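Local coordinates for protein CG8862 (Drosophila melanogaster, PDB 3ISM) that probably cleaves DNA and RNA as a magnesium-dependent mitochondrial endonuclease (endonuclease G) of the His-Me finger superfamily, here captured in complex with its inhibitor, at residues His189-Ile194 with Arg233-Leu238; Ser42-Asn47 with Pro160-His165. One frame throughout, in Å; residues are numbered along the deposited sequence.

Contact 1 of 2, residues His189-Ile194 with Arg233-Leu238; sequences HFYKVI and RSAGLL
The hydroxyl at the end of the Tyr191 side chain meets a hydrocarbon: Tyr191 OH lies 3.4 Å from Leu237 CD1, a van der Waals touch in a buried setting. The two side chains run at about a right angle, and the CD1 branch of the leucine sits just beyond the hydroxyl, with the ring behind it on the strand side. Further back, Tyr191 CE2 rests 4.1 Å from Ala235 CB. Both neighbours approach the ring obliquely. Tyrosine suits the place because its length spans the distance between strand and helix end: the closest pair of CA atoms, Tyr191 CA and Ala235 CA, is 9.2 Å apart. With CG between the backbone N and the carbonyl carbon (chi1 59°), the ring is carried off the strand toward Ala235 and Leu237. A single methyl at Ala235 lets the last helical turn lie against the ring, and Gly236, whose positive phi of 71° is easy for glycine, then takes the chain out of the helix and brings Leu237 round to the hydroxyl. Arg45 of the second subunit packs on Leu237, and Phe239 meets the tyrosine ring. Leu161 of strand 153-161 touches both Tyr191 and Ala235. Strand 189-197 lies between strands 153-161 and 203-211 in the large sheet, and helix 228-235 ends over one face of it.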
loop_
_atom_site.group_PDB
_atom_site.type_symbol
_atom_site.label_atom_id
_atom_site.label_comp_id
_atom_site.label_asym_id
_atom_site.label_seq_id
_atom_site.Cartn_x
_atom_site.Cartn_y
_atom_site.Cartn_z
ATOM N N HIS B 189 -1.729 -12.460 1.322
ATOM C CA HIS B 189 -2.514 -13.360 0.453
ATOM C C HIS B 189 -2.079 -13.134 -0.994
ATOM O O HIS B 189 -1.449 -12.129 -1.304
ATOM C CB HIS B 189 -4.024 -13.050 0.527
ATOM C CG HIS B 189 -4.656 -13.273 1.872
ATOM N ND1 HIS B 189 -4.475 -12.409 2.934
ATOM C CD2 HIS B 189 -5.537 -14.210 2.301
ATOM C CE1 HIS B 189 -5.175 -12.834 3.974
ATOM N NE2 HIS B 189 -5.827 -13.928 3.616
ATOM N N PHE B 190 -2.442 -14.065 -1.876
ATOM C CA PHE B 190 -2.280 -13.889 -3.314
ATOM C C PHE B 190 -3.573 -14.283 -4.028
ATOM O O PHE B 190 -4.339 -15.060 -3.511
ATOM C CB PHE B 190 -1.116 -14.743 -3.833
ATOM C CG PHE B 190 0.225 -14.346 -3.287
ATOM C CD1 PHE B 190 0.986 -13.371 -3.923
ATOM C CD2 PHE B 190 0.738 -14.962 -2.144
ATOM C CE1 PHE B 190 2.228 -12.990 -3.412
ATOM C CE2 PHE B 190 1.985 -14.599 -1.630
ATOM C CZ PHE B 190 2.731 -13.605 -2.263
ATOM N N TYR B 191 -3.815 -13.752 -5.218
ATOM C CA TYR B 191 -5.010 -14.123 -5.984
ATOM C C TYR B 191 -4.618 -14.591 -7.373
ATOM O O TYR B 191 -3.540 -14.262 -7.857
ATOM C CB TYR B 191 -5.985 -12.934 -6.146
ATOM C CG TYR B 191 -5.366 -11.750 -6.849
ATOM C CD1 TYR B 191 -5.220 -11.718 -8.240
ATOM C CD2 TYR B 191 -4.909 -10.665 -6.118
ATOM C CE1 TYR B 191 -4.612 -10.649 -8.871
ATOM C CE2 TYR B 191 -4.320 -9.582 -6.731
ATOM C CZ TYR B 191 -4.169 -9.584 -8.097
ATOM O OH TYR B 191 -3.576 -8.508 -8.676
ATOM N N LYS B 192 -5.526 -15.325 -8.008
ATOM C CA LYS B 192 -5.512 -15.526 -9.453
ATOM C C LYS B 192 -6.922 -15.283 -9.941
ATOM O O LYS B 192 -7.874 -15.850 -9.411
ATOM C CB LYS B 192 -5.070 -16.940 -9.834
ATOM C CG LYS B 192 -3.560 -17.163 -9.728
ATOM C CD LYS B 192 -3.185 -18.522 -10.305
ATOM C CE LYS B 192 -1.693 -18.845 -10.123
ATOM N NZ LYS B 192 -0.829 -17.978 -10.969
ATOM N N VAL B 193 -7.054 -14.430 -10.946
ATOM C CA VAL B 193 -8.340 -14.187 -11.571
ATOM C C VAL B 193 -8.195 -14.597 -13.030
ATOM O O VAL B 193 -7.302 -14.124 -13.719
ATOM C CB VAL B 193 -8.818 -12.705 -11.400
ATOM C CG1 VAL B 193 -10.174 -12.497 -12.098
ATOM C CG2 VAL B 193 -8.942 -12.350 -9.915
ATOM N N ILE B 194 -9.084 -15.488 -13.476
ATOM C CA ILE B 194 -8.890 -16.298 -14.680
ATOM C C ILE B 194 -10.122 -16.258 -15.603
ATOM O O ILE B 194 -11.252 -16.380 -15.135
ATOM C CB ILE B 194 -8.660 -17.786 -14.269
ATOM C CG1 ILE B 194 -7.540 -17.919 -13.219
ATOM C CG2 ILE B 194 -8.409 -18.670 -15.477
ATOM C CD1 ILE B 194 -7.815 -19.000 -12.173
ATOM N N ARG B 233 -12.008 -5.251 -5.066
ATOM C CA ARG B 233 -12.130 -4.298 -3.983
ATOM C C ARG B 233 -10.885 -4.320 -3.094
ATOM O O ARG B 233 -10.366 -3.261 -2.716
ATOM C CB ARG B 233 -13.389 -4.626 -3.176
ATOM C CG ARG B 233 -14.141 -3.425 -2.685
ATOM C CD ARG B 233 -15.354 -3.871 -1.903
ATOM N NE ARG B 233 -16.591 -3.914 -2.688
ATOM C CZ ARG B 233 -17.435 -2.884 -2.779
ATOM N NH1 ARG B 233 -17.141 -1.730 -2.175
ATOM N NH2 ARG B 233 -18.555 -2.992 -3.480
ATOM N N SER B 234 -10.387 -5.521 -2.783
ATOM C CA SER B 234 -9.162 -5.655 -1.970
ATOM C C SER B 234 -7.893 -5.228 -2.690
ATOM O O SER B 234 -6.964 -4.704 -2.059
ATOM C CB SER B 234 -8.996 -7.089 -1.493
ATOM O OG SER B 234 -9.998 -7.409 -0.548
ATOM N N ALA B 235 -7.814 -5.466 -3.999
ATOM C CA ALA B 235 -6.546 -5.187 -4.712
ATOM C C ALA B 235 -6.400 -3.755 -5.174
ATOM O O ALA B 235 -5.287 -3.311 -5.472
ATOM C CB ALA B 235 -6.373 -6.124 -5.930
ATOM N N GLY B 236 -7.514 -3.038 -5.293
ATOM C CA GLY B 236 -7.464 -1.715 -5.904
ATOM C C GLY B 236 -7.222 -1.842 -7.397
ATOM O O GLY B 236 -6.540 -1.027 -7.986
ATOM N N LEU B 237 -7.775 -2.885 -8.006
ATOM C CA LEU B 237 -7.588 -3.147 -9.443
ATOM C C LEU B 237 -8.893 -3.618 -10.032
ATOM O O LEU B 237 -9.706 -4.182 -9.321
ATOM C CB LEU B 237 -6.551 -4.262 -9.667
ATOM C CG LEU B 237 -5.107 -4.001 -9.210
ATOM C CD1 LEU B 237 -4.236 -5.266 -9.288
ATOM C CD2 LEU B 237 -4.492 -2.854 -10.014
ATOM N N LEU B 238 -9.082 -3.423 -11.334
ATOM C CA LEU B 238 -10.220 -4.027 -12.033
ATOM C C LEU B 238 -9.728 -5.028 -13.073
ATOM O O LEU B 238 -8.934 -4.690 -13.960
ATOM C CB LEU B 238 -11.118 -2.961 -12.677
ATOM C CG LEU B 238 -11.796 -1.938 -11.749
ATOM C CD1 LEU B 238 -12.276 -0.745 -12.578
ATOM C CD2 LEU B 238 -12.959 -2.535 -10.937
#

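Contact 2 of 2, residues Ser42-Asn47 with Pro160-His165; sequences SYDRRN and PLYLPH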
loop_
_atom_site.group_PDB
_atom_site.type_symbol
_atom_site.label_atom_id
_atom_site.label_comp_id
_atom_site.label_asym_id
_atom_site.label_seq_id
_atom_site.Cartn_x
_atom_site.Cartn_y
_atom_site.Cartn_z
ATOM N N SER B 42 3.215 -5.405 -13.849
ATOM C CA SER B 42 3.134 -4.093 -13.227
ATOM C C SER B 42 3.902 -4.191 -11.915
ATOM O O SER B 42 3.607 -5.055 -11.094
ATOM C CB SER B 42 1.684 -3.698 -12.990
ATOM O OG SER B 42 1.547 -2.592 -12.104
ATOM N N TYR B 43 4.925 -3.344 -11.754
ATOM C CA TYR B 43 5.836 -3.453 -10.611
ATOM C C TYR B 43 5.486 -2.438 -9.525
ATOM O O TYR B 43 5.284 -1.244 -9.814
ATOM C CB TYR B 43 7.289 -3.238 -11.043
ATOM C CG TYR B 43 8.298 -3.593 -9.970
ATOM C CD1 TYR B 43 8.429 -4.916 -9.518
ATOM C CD2 TYR B 43 9.108 -2.613 -9.391
ATOM C CE1 TYR B 43 9.363 -5.248 -8.522
ATOM C CE2 TYR B 43 10.042 -2.931 -8.395
ATOM C CZ TYR B 43 10.163 -4.258 -7.974
ATOM O OH TYR B 43 11.093 -4.597 -7.016
ATOM N N ASP B 44 5.422 -2.916 -8.290
ATOM C CA ASP B 44 5.143 -2.052 -7.142
ATOM C C ASP B 44 6.485 -1.645 -6.526
ATOM O O ASP B 44 7.082 -2.415 -5.773
ATOM C CB ASP B 44 4.265 -2.808 -6.137
ATOM C CG ASP B 44 3.838 -1.957 -4.950
ATOM O OD1 ASP B 44 4.348 -0.829 -4.805
ATOM O OD2 ASP B 44 2.970 -2.417 -4.168
ATOM N N ARG B 45 6.967 -0.453 -6.891
ATOM C CA ARG B 45 8.264 0.055 -6.422
ATOM C C ARG B 45 8.368 0.242 -4.902
ATOM O O ARG B 45 9.453 0.127 -4.344
ATOM C CB ARG B 45 8.631 1.355 -7.126
ATOM C CG ARG B 45 8.983 1.155 -8.596
ATOM C CD ARG B 45 9.256 2.482 -9.286
ATOM N NE ARG B 45 8.064 3.324 -9.367
ATOM C CZ ARG B 45 8.085 4.617 -9.707
ATOM N NH1 ARG B 45 9.237 5.223 -9.973
ATOM N NH2 ARG B 45 6.955 5.302 -9.787
ATOM N N ARG B 46 7.239 0.536 -4.266
ATOM C CA ARG B 46 7.155 0.728 -2.833
ATOM C C ARG B 46 7.336 -0.595 -2.086
ATOM O O ARG B 46 7.992 -0.650 -1.041
ATOM C CB ARG B 46 5.777 1.292 -2.492
ATOM C CG ARG B 46 5.621 1.608 -1.001
ATOM C CD ARG B 46 4.494 2.565 -0.745
ATOM N NE ARG B 46 3.167 1.976 -0.941
ATOM C CZ ARG B 46 2.581 1.133 -0.082
ATOM N NH1 ARG B 46 3.179 0.755 1.041
ATOM N NH2 ARG B 46 1.376 0.657 -0.340
ATOM N N ASN B 47 6.756 -1.661 -2.631
ATOM C CA ASN B 47 6.739 -2.949 -1.951
ATOM C C ASN B 47 7.804 -3.905 -2.453
ATOM O O ASN B 47 8.082 -4.926 -1.825
ATOM C CB ASN B 47 5.336 -3.555 -2.025
ATOM C CG ASN B 47 4.373 -2.898 -1.017
ATOM O OD1 ASN B 47 4.773 -2.578 0.101
ATOM N ND2 ASN B 47 3.107 -2.730 -1.401
ATOM N N PRO B 160 -0.376 -9.977 -5.460
ATOM C CA PRO B 160 -0.427 -9.929 -4.009
ATOM C C PRO B 160 -1.577 -9.100 -3.447
ATOM O O PRO B 160 -2.105 -8.200 -4.127
ATOM C CB PRO B 160 0.904 -9.270 -3.654
ATOM C CG PRO B 160 1.179 -8.346 -4.794
ATOM C CD PRO B 160 0.607 -9.020 -6.013
ATOM N N LEU B 161 -1.953 -9.426 -2.220
ATOM C CA LEU B 161 -2.912 -8.659 -1.430
ATOM C C LEU B 161 -2.325 -8.455 -0.042
ATOM O O LEU B 161 -1.470 -9.223 0.400
ATOM C CB LEU B 161 -4.249 -9.401 -1.273
ATOM C CG LEU B 161 -5.065 -9.694 -2.527
ATOM C CD1 LEU B 161 -6.182 -10.719 -2.244
ATOM C CD2 LEU B 161 -5.617 -8.410 -3.101
ATOM N N TYR B 162 -2.807 -7.416 0.639
ATOM C CA TYR B 162 -2.357 -7.059 1.968
ATOM C C TYR B 162 -3.632 -6.744 2.745
ATOM O O TYR B 162 -4.073 -5.587 2.797
ATOM C CB TYR B 162 -1.409 -5.853 1.901
ATOM C CG TYR B 162 -0.318 -5.962 0.834
ATOM C CD1 TYR B 162 0.952 -6.440 1.154
ATOM C CD2 TYR B 162 -0.564 -5.579 -0.488
ATOM C CE1 TYR B 162 1.935 -6.547 0.189
ATOM C CE2 TYR B 162 0.409 -5.682 -1.460
ATOM C CZ TYR B 162 1.652 -6.179 -1.117
ATOM O OH TYR B 162 2.630 -6.281 -2.078
ATOM N N LEU B 163 -4.235 -7.783 3.320
ATOM C CA LEU B 163 -5.605 -7.713 3.858
ATOM C C LEU B 163 -5.620 -7.404 5.348
ATOM O O LEU B 163 -4.751 -7.868 6.074
ATOM C CB LEU B 163 -6.373 -9.022 3.598
ATOM C CG LEU B 163 -6.506 -9.523 2.150
ATOM C CD1 LEU B 163 -7.479 -10.712 2.079
ATOM C CD2 LEU B 163 -6.970 -8.404 1.256
ATOM N N PRO B 164 -6.582 -6.581 5.787
ATOM C CA PRO B 164 -6.734 -6.169 7.188
ATOM C C PRO B 164 -7.188 -7.281 8.104
ATOM O O PRO B 164 -7.753 -8.253 7.643
ATOM C CB PRO B 164 -7.837 -5.110 7.128
ATOM C CG PRO B 164 -8.626 -5.457 5.877
ATOM C CD PRO B 164 -7.577 -5.921 4.910
ATOM N N HIS B 165 -6.945 -7.116 9.397
ATOM C CA HIS B 165 -7.496 -7.999 10.412
ATOM C C HIS B 165 -7.951 -7.087 11.547
ATOM O O HIS B 165 -7.513 -5.932 11.644
ATOM C CB HIS B 165 -6.432 -8.981 10.924
ATOM C CG HIS B 165 -5.239 -8.300 11.524
ATOM N ND1 HIS B 165 -4.212 -7.795 10.761
ATOM C CD2 HIS B 165 -4.936 -7.995 12.806
ATOM C CE1 HIS B 165 -3.312 -7.234 11.545
ATOM N NE2 HIS B 165 -3.731 -7.334 12.793
HETATM O O HOH W 1 2.132 -5.159 -4.489
#
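A water bridge joins Asp44 to Tyr162. The water donates to Asp44 OD2 at 2.9 Å and accepts from the tyrosine hydroxyl, Tyr162 OH, at 2.7 Å, lying at the ring edge in its plane. The phenol is therefore the donor, and a carboxylate is a natural final acceptor for the relay. Among the residues that meet here, the direct hydrogen bonds are made inside 42-47. Asn47 ND2 gives one to Asp44 OD2 (2.8 Å), arriving from above the carboxylate plane, so this oxygen holds both the amide and the water. The other oxygen, Asp44 OD1, receives a weak bond from Arg46 N, which makes an Asx turn at the end of strand 40-44, and another weak one from Asn47 N; chi1 of -176° swings the carboxylate away from the aspartate's own N, where OD1 faces the two amides that follow. Van der Waals packing completes the contact: Asn47 ND2 lies 3.6 Å from Tyr162 OH, the amide and ring planes being 33° apart. With an alanine at Asn47, Asp44 OD2 would probably lose its amide donor and the tyrosine ring part of its cover. Arg46 of the second subunit packs on Tyr162 and Asn47, and Tyr176 of strand 172-179 meets the Tyr162 ring. Tyr162 also packs on Val49 of strand 49-57, which lies between strands 40-44 and 153-161 in the sheet.

In the fold
Both contacts are buried, and their centres lie about 10 Å apart beside one large sheet. They share a seam, since strands 153-161 and 189-197 are neighbours: Leu161 N and His189 O are 2.9 Å apart, a probable hydrogen bond, and Leu163 packs on His189 and Ser234. Contact 1 holds a helix end against the sheet, in the manner of a hydrophobic core. Contact 2 spans the ends of two strands with a third between them, where the chain turns and polar groups need partners, so its chemistry is a carboxylate, an amide and a water. Each also borders the second subunit, so dimer packing covers parts of both.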